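Local coordinates for protein probable FAD-dependent oxidoreductase PA4991 (Pseudomonas aeruginosa PAO1, PDB 5EZ7) that binds one FAD per subunit and probably functions as an oxidoreductase of the DAO family, its physiological substrate being unknown, at residues Pro253-Thr258 against Arg294-Leu299. Sequence-based numbering, arbitrary orientation.
Sequences PRITVT and RELAKL
Glu295 OE2 forms a salt bridge with Arg254 NH1 at 2.6 Å. The carboxylate meets the guanidinium over a face, its plane turned 84° from that of the guanidinium. Glu295 OE1 sits over the centre of the group, 3.3 Å from Arg254 CZ. The pairing is therefore not the flat, two-pronged kind. Arg254 CG is anti to the backbone N (chi1 -174°), which places it 3.6 Å from Glu295 OE1. Lys298 NZ lies near the guanidinium plane, 4.5 Å from Arg254 NH1. Glu295 probably offsets part of this like-charge repulsion. A bound mercury (II) ion also lies close to the Arg254 side chain.

The rest of the contact is apolar. Ile255 CD1 meets Leu299 CD1 tip to tip at 3.6 Å. Leu296 CD2 reaches Ile255 CD1 more loosely, at 4.5 Å. Cys246 of the neighbouring strand 244-246 touches both Ile255 and Leu299, and Trp269 of strand 267-272 packs on Leu296.

The axes of strand 255-258 and helix 294-299 run 79° apart and 11.5 Å from each other. The C-terminal end of helix 285-299 thus packs nearly crosswise on the start of strand 255-261, in the large mixed sheet of this DAO-family flavoenzyme.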
loop_
_atom_site.group_PDB
_atom_site.type_symbol
_atom_site.label_atom_id
_atom_site.label_comp_id
_atom_site.label_asym_id
_atom_site.label_seq_id
_atom_site.Cartn_x
_atom_site.Cartn_y
_atom_site.Cartn_z
ATOM N N PRO A 253 7.278 -7.104 -16.162
ATOM C CA PRO A 253 5.984 -7.397 -16.792
ATOM C C PRO A 253 5.611 -6.370 -17.865
ATOM O O PRO A 253 5.741 -5.166 -17.637
ATOM C CB PRO A 253 4.982 -7.314 -15.630
ATOM C CG PRO A 253 5.798 -7.393 -14.385
ATOM C CD PRO A 253 7.150 -6.851 -14.715
ATOM N N ARG A 254 5.165 -6.870 -19.007
ATOM C CA ARG A 254 4.595 -6.084 -20.112
ATOM C C ARG A 254 3.329 -5.373 -19.596
ATOM O O ARG A 254 3.208 -4.146 -19.677
ATOM C CB ARG A 254 4.287 -7.058 -21.275
ATOM C CG ARG A 254 3.804 -6.496 -22.615
ATOM C CD ARG A 254 4.367 -7.349 -23.783
ATOM N NE ARG A 254 3.615 -7.295 -25.050
ATOM C CZ ARG A 254 3.753 -6.376 -26.028
ATOM N NH1 ARG A 254 2.990 -6.481 -27.134
ATOM N NH2 ARG A 254 4.617 -5.349 -25.920
ATOM N N ILE A 255 2.413 -6.171 -19.040
ATOM C CA ILE A 255 1.257 -5.704 -18.293
ATOM C C ILE A 255 1.109 -6.559 -17.055
ATOM O O ILE A 255 1.527 -7.728 -17.057
ATOM C CB ILE A 255 -0.055 -5.791 -19.100
ATOM C CG1 ILE A 255 -0.436 -7.250 -19.417
ATOM C CG2 ILE A 255 0.074 -5.007 -20.404
ATOM C CD1 ILE A 255 -1.895 -7.432 -19.815
ATOM N N THR A 256 0.499 -5.971 -16.031
ATOM C CA THR A 256 0.147 -6.652 -14.769
ATOM C C THR A 256 -1.394 -6.486 -14.613
ATOM O O THR A 256 -1.889 -5.363 -14.534
ATOM C CB THR A 256 0.979 -6.083 -13.542
ATOM O OG1 THR A 256 2.348 -6.496 -13.642
ATOM C CG2 THR A 256 0.491 -6.588 -12.196
ATOM N N VAL A 257 -2.131 -7.600 -14.617
ATOM C CA VAL A 257 -3.578 -7.559 -14.449
ATOM C C VAL A 257 -3.997 -8.012 -13.056
ATOM O O VAL A 257 -3.609 -9.074 -12.605
ATOM C CB VAL A 257 -4.330 -8.454 -15.456
ATOM C CG1 VAL A 257 -5.846 -8.251 -15.353
ATOM C CG2 VAL A 257 -3.892 -8.155 -16.873
ATOM N N THR A 258 -4.840 -7.213 -12.420
ATOM C CA THR A 258 -5.631 -7.658 -11.264
ATOM C C THR A 258 -7.115 -7.399 -11.521
ATOM O O THR A 258 -7.475 -6.463 -12.240
ATOM C CB THR A 258 -5.136 -6.962 -9.985
ATOM O OG1 THR A 258 -5.006 -5.534 -10.207
ATOM C CG2 THR A 258 -3.760 -7.522 -9.626
ATOM N N ARG A 294 -5.457 -2.354 -27.752
ATOM C CA ARG A 294 -4.623 -3.168 -28.600
ATOM C C ARG A 294 -4.062 -4.354 -27.826
ATOM O O ARG A 294 -4.155 -5.495 -28.270
ATOM C CB ARG A 294 -3.485 -2.352 -29.240
ATOM C CG ARG A 294 -3.926 -1.516 -30.442
ATOM C CD ARG A 294 -2.712 -0.941 -31.192
ATOM N NE ARG A 294 -1.921 -0.026 -30.348
ATOM C CZ ARG A 294 -2.205 1.266 -30.151
ATOM N NH1 ARG A 294 -1.433 2.009 -29.338
ATOM N NH2 ARG A 294 -3.273 1.820 -30.746
ATOM N N GLU A 295 -3.522 -4.088 -26.639
ATOM C CA GLU A 295 -2.820 -5.136 -25.918
ATOM C C GLU A 295 -3.750 -6.236 -25.362
ATOM O O GLU A 295 -3.427 -7.425 -25.439
ATOM C CB GLU A 295 -1.901 -4.515 -24.884
ATOM C CG GLU A 295 -0.684 -3.848 -25.528
ATOM C CD GLU A 295 0.498 -4.795 -25.633
ATOM O OE1 GLU A 295 1.186 -4.985 -24.579
ATOM O OE2 GLU A 295 0.721 -5.351 -26.761
ATOM N N LEU A 296 -4.924 -5.858 -24.868
ATOM C CA LEU A 296 -5.921 -6.859 -24.496
ATOM C C LEU A 296 -6.505 -7.674 -25.664
ATOM O O LEU A 296 -6.727 -8.860 -25.500
ATOM C CB LEU A 296 -7.029 -6.256 -23.653
ATOM C CG LEU A 296 -6.497 -5.803 -22.295
ATOM C CD1 LEU A 296 -7.562 -4.974 -21.577
ATOM C CD2 LEU A 296 -6.012 -6.973 -21.446
ATOM N N ALA A 297 -6.722 -7.057 -26.818
ATOM C CA ALA A 297 -7.108 -7.779 -28.051
ATOM C C ALA A 297 -6.092 -8.851 -28.437
ATOM O O ALA A 297 -6.483 -9.925 -28.924
ATOM C CB ALA A 297 -7.296 -6.804 -29.213
ATOM N N LYS A 298 -4.801 -8.579 -28.218
ATOM C CA LYS A 298 -3.763 -9.577 -28.492
ATOM C C LYS A 298 -3.675 -10.685 -27.469
ATOM O O LYS A 298 -3.502 -11.845 -27.836
ATOM C CB LYS A 298 -2.378 -8.953 -28.581
ATOM C CG LYS A 298 -2.210 -8.043 -29.769
ATOM C CD LYS A 298 -0.764 -8.000 -30.227
ATOM C CE LYS A 298 -0.402 -6.608 -30.724
ATOM N NZ LYS A 298 1.021 -6.610 -31.164
ATOM N N LEU A 299 -3.730 -10.320 -26.198
ATOM C CA LEU A 299 -3.428 -11.227 -25.129
ATOM C C LEU A 299 -4.624 -12.038 -24.667
ATOM O O LEU A 299 -4.443 -13.165 -24.241
ATOM C CB LEU A 299 -2.840 -10.435 -23.935
ATOM C CG LEU A 299 -1.540 -9.667 -24.248
ATOM C CD1 LEU A 299 -1.047 -8.935 -22.998
ATOM C CD2 LEU A 299 -0.428 -10.546 -24.797
#